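Local coordinates for glutamate ABC superfamily ATP binding cassette transporter, binding protein (Enterococcus faecium DO, PDB 5EYF) that binds glutamate and, as a solute-binding protein of family 3, probably delivers it to an ABC transporter for uptake into the cell, at residues R36-G40 with F41-I45. Residues are numbered along the deposited sequence; the frame is centred on the assembly and turned at random.
Sequences RTVQG and FDVDI
Val38, on the last strand of a small antiparallel sheet, meets Val43 in the first turn of the helix that follows, with Gly40 at the turn between them. The apolar part of the contact is branch against branch: both methyls of Val38 lie beside a single methyl of Val43, with CG2 of Val43 3.8 Å from CG1 of Val38. With CG1 anti to the backbone N (chi1 171°), Val43 turns that methyl onto Val38 O, 3.6 Å away, and brings CG2 to the Val38 methyls. The beta-branch suits Val38 to a strand, and both short apolar side chains suit a buried place next to Phe62.

The polar part belongs to the backbone. Gly40 occupies the N-cap position, and Gly40 O accepts a hydrogen bond from Asp44 N at 2.9 Å, opening the helical ladder; Ile45 N to Phe41 O continues it. Gly40 has backbone angles (phi 146°, psi 174°) at which a CB would press on the preceding carbonyl O, so glycine fits this turn. A water ties the same corner together, accepting from Gly40 N at 3.0 Å and donating to Asp44 OD1 at 2.8 Å. Asp44 OD2 forms a salt bridge with Lys234 and a hydrogen bond with Trp235 NE1, and an acid suits the first turn because it probably interacts favourably with the helix dipole.

One turn apart, Ile45 CG1 sits 3.8 Å above the Phe41 ring, over its centre, while Phe236 packs edge-to-face with that ring. Asp42 OD1 is hydrogen-bonded to Tyr102 OH and OD2 to the backbone N of Thr85, a glutamate-binding residue, so Asp42 probably helps position the pocket wall. Strand 37-39 pairs with strand 29-32, Phe62 of strand 59-64 packs on both valines, and helix 227-235 lies against Phe41, Asp44 and Ile45 of helix 41-54.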
loop_
_atom_site.group_PDB
_atom_site.type_symbol
_atom_site.label_atom_id
_atom_site.label_comp_id
_atom_site.label_asym_id
_atom_site.label_seq_id
_atom_site.Cartn_x
_atom_site.Cartn_y
_atom_site.Cartn_z
ATOM N N ARG B 36 -17.108 -9.905 -26.892
ATOM C CA ARG B 36 -18.014 -10.483 -25.900
ATOM C C ARG B 36 -17.236 -11.140 -24.761
ATOM O O ARG B 36 -17.655 -12.154 -24.195
ATOM C CB ARG B 36 -18.971 -11.488 -26.560
ATOM C CG ARG B 36 -20.366 -11.562 -25.974
ATOM C CD ARG B 36 -21.179 -12.633 -26.696
ATOM N NE ARG B 36 -22.392 -12.992 -25.968
ATOM C CZ ARG B 36 -23.180 -14.017 -26.284
ATOM N NH1 ARG B 36 -22.885 -14.794 -27.316
ATOM N NH2 ARG B 36 -24.266 -14.266 -25.565
ATOM N N THR B 37 -16.073 -10.590 -24.436
ATOM C CA THR B 37 -15.227 -11.149 -23.391
ATOM C C THR B 37 -14.751 -10.040 -22.470
ATOM O O THR B 37 -14.497 -8.908 -22.897
ATOM C CB THR B 37 -13.995 -11.890 -23.944
ATOM O OG1 THR B 37 -13.063 -10.941 -24.471
ATOM C CG2 THR B 37 -14.376 -12.887 -25.029
ATOM N N VAL B 38 -14.619 -10.376 -21.213
ATOM C CA VAL B 38 -14.179 -9.401 -20.224
ATOM C C VAL B 38 -12.657 -9.371 -20.215
ATOM O O VAL B 38 -12.002 -10.397 -20.416
ATOM C CB VAL B 38 -14.774 -9.728 -18.840
ATOM C CG1 VAL B 38 -14.253 -11.065 -18.317
ATOM C CG2 VAL B 38 -14.500 -8.593 -17.856
ATOM N N GLN B 39 -12.098 -8.175 -20.007
ATOM C CA GLN B 39 -10.660 -7.937 -20.087
ATOM C C GLN B 39 -10.203 -7.033 -18.951
ATOM O O GLN B 39 -10.973 -6.214 -18.447
ATOM C CB GLN B 39 -10.283 -7.278 -21.418
ATOM C CG GLN B 39 -10.662 -8.085 -22.643
ATOM C CD GLN B 39 -10.306 -7.358 -23.911
ATOM O OE1 GLN B 39 -10.613 -6.177 -24.061
ATOM N NE2 GLN B 39 -9.624 -8.045 -24.821
ATOM N N GLY B 40 -8.943 -7.175 -18.566
ATOM C CA GLY B 40 -8.357 -6.307 -17.554
ATOM C C GLY B 40 -7.337 -7.036 -16.704
ATOM O O GLY B 40 -7.136 -8.232 -16.809
ATOM N N PHE B 41 -6.674 -6.258 -15.850
ATOM C CA PHE B 41 -5.683 -6.804 -14.929
ATOM C C PHE B 41 -6.286 -7.872 -14.024
ATOM O O PHE B 41 -5.669 -8.916 -13.794
ATOM C CB PHE B 41 -5.093 -5.649 -14.104
ATOM C CG PHE B 41 -4.090 -6.052 -13.063
ATOM C CD1 PHE B 41 -2.782 -6.360 -13.432
ATOM C CD2 PHE B 41 -4.424 -6.057 -11.710
ATOM C CE1 PHE B 41 -1.839 -6.710 -12.484
ATOM C CE2 PHE B 41 -3.483 -6.383 -10.751
ATOM C CZ PHE B 41 -2.187 -6.711 -11.128
ATOM N N ASP B 42 -7.444 -7.588 -13.408
ATOM C CA ASP B 42 -8.063 -8.588 -12.532
ATOM C C ASP B 42 -8.378 -9.865 -13.306
ATOM O O ASP B 42 -8.174 -10.973 -12.796
ATOM C CB ASP B 42 -9.375 -8.070 -11.920
ATOM C CG ASP B 42 -9.185 -7.093 -10.779
ATOM O OD1 ASP B 42 -8.086 -7.036 -10.163
ATOM O OD2 ASP B 42 -10.202 -6.388 -10.493
ATOM N N VAL B 43 -8.917 -9.720 -14.528
ATOM C CA VAL B 43 -9.203 -10.873 -15.384
ATOM C C VAL B 43 -7.925 -11.664 -15.668
ATOM O O VAL B 43 -7.913 -12.905 -15.610
ATOM C CB VAL B 43 -9.880 -10.406 -16.684
ATOM C CG1 VAL B 43 -9.988 -11.568 -17.691
ATOM C CG2 VAL B 43 -11.253 -9.843 -16.376
ATOM N N ASP B 44 -6.836 -10.968 -15.999
ATOM C CA ASP B 44 -5.603 -11.690 -16.343
ATOM C C ASP B 44 -4.984 -12.383 -15.134
ATOM O O ASP B 44 -4.424 -13.487 -15.251
ATOM C CB ASP B 44 -4.591 -10.743 -16.987
ATOM C CG ASP B 44 -4.925 -10.441 -18.449
ATOM O OD1 ASP B 44 -5.902 -11.023 -18.993
ATOM O OD2 ASP B 44 -4.207 -9.626 -19.058
ATOM N N ILE B 45 -5.021 -11.728 -13.978
ATOM C CA ILE B 45 -4.571 -12.380 -12.751
ATOM C C ILE B 45 -5.406 -13.634 -12.482
ATOM O O ILE B 45 -4.872 -14.690 -12.110
ATOM C CB ILE B 45 -4.614 -11.381 -11.569
ATOM C CG1 ILE B 45 -3.555 -10.234 -11.739
ATOM C CG2 ILE B 45 -4.394 -12.076 -10.253
ATOM C CD1 ILE B 45 -2.108 -10.688 -11.531
HETATM O O HOH W 1 -7.781 -9.422 -20.246
#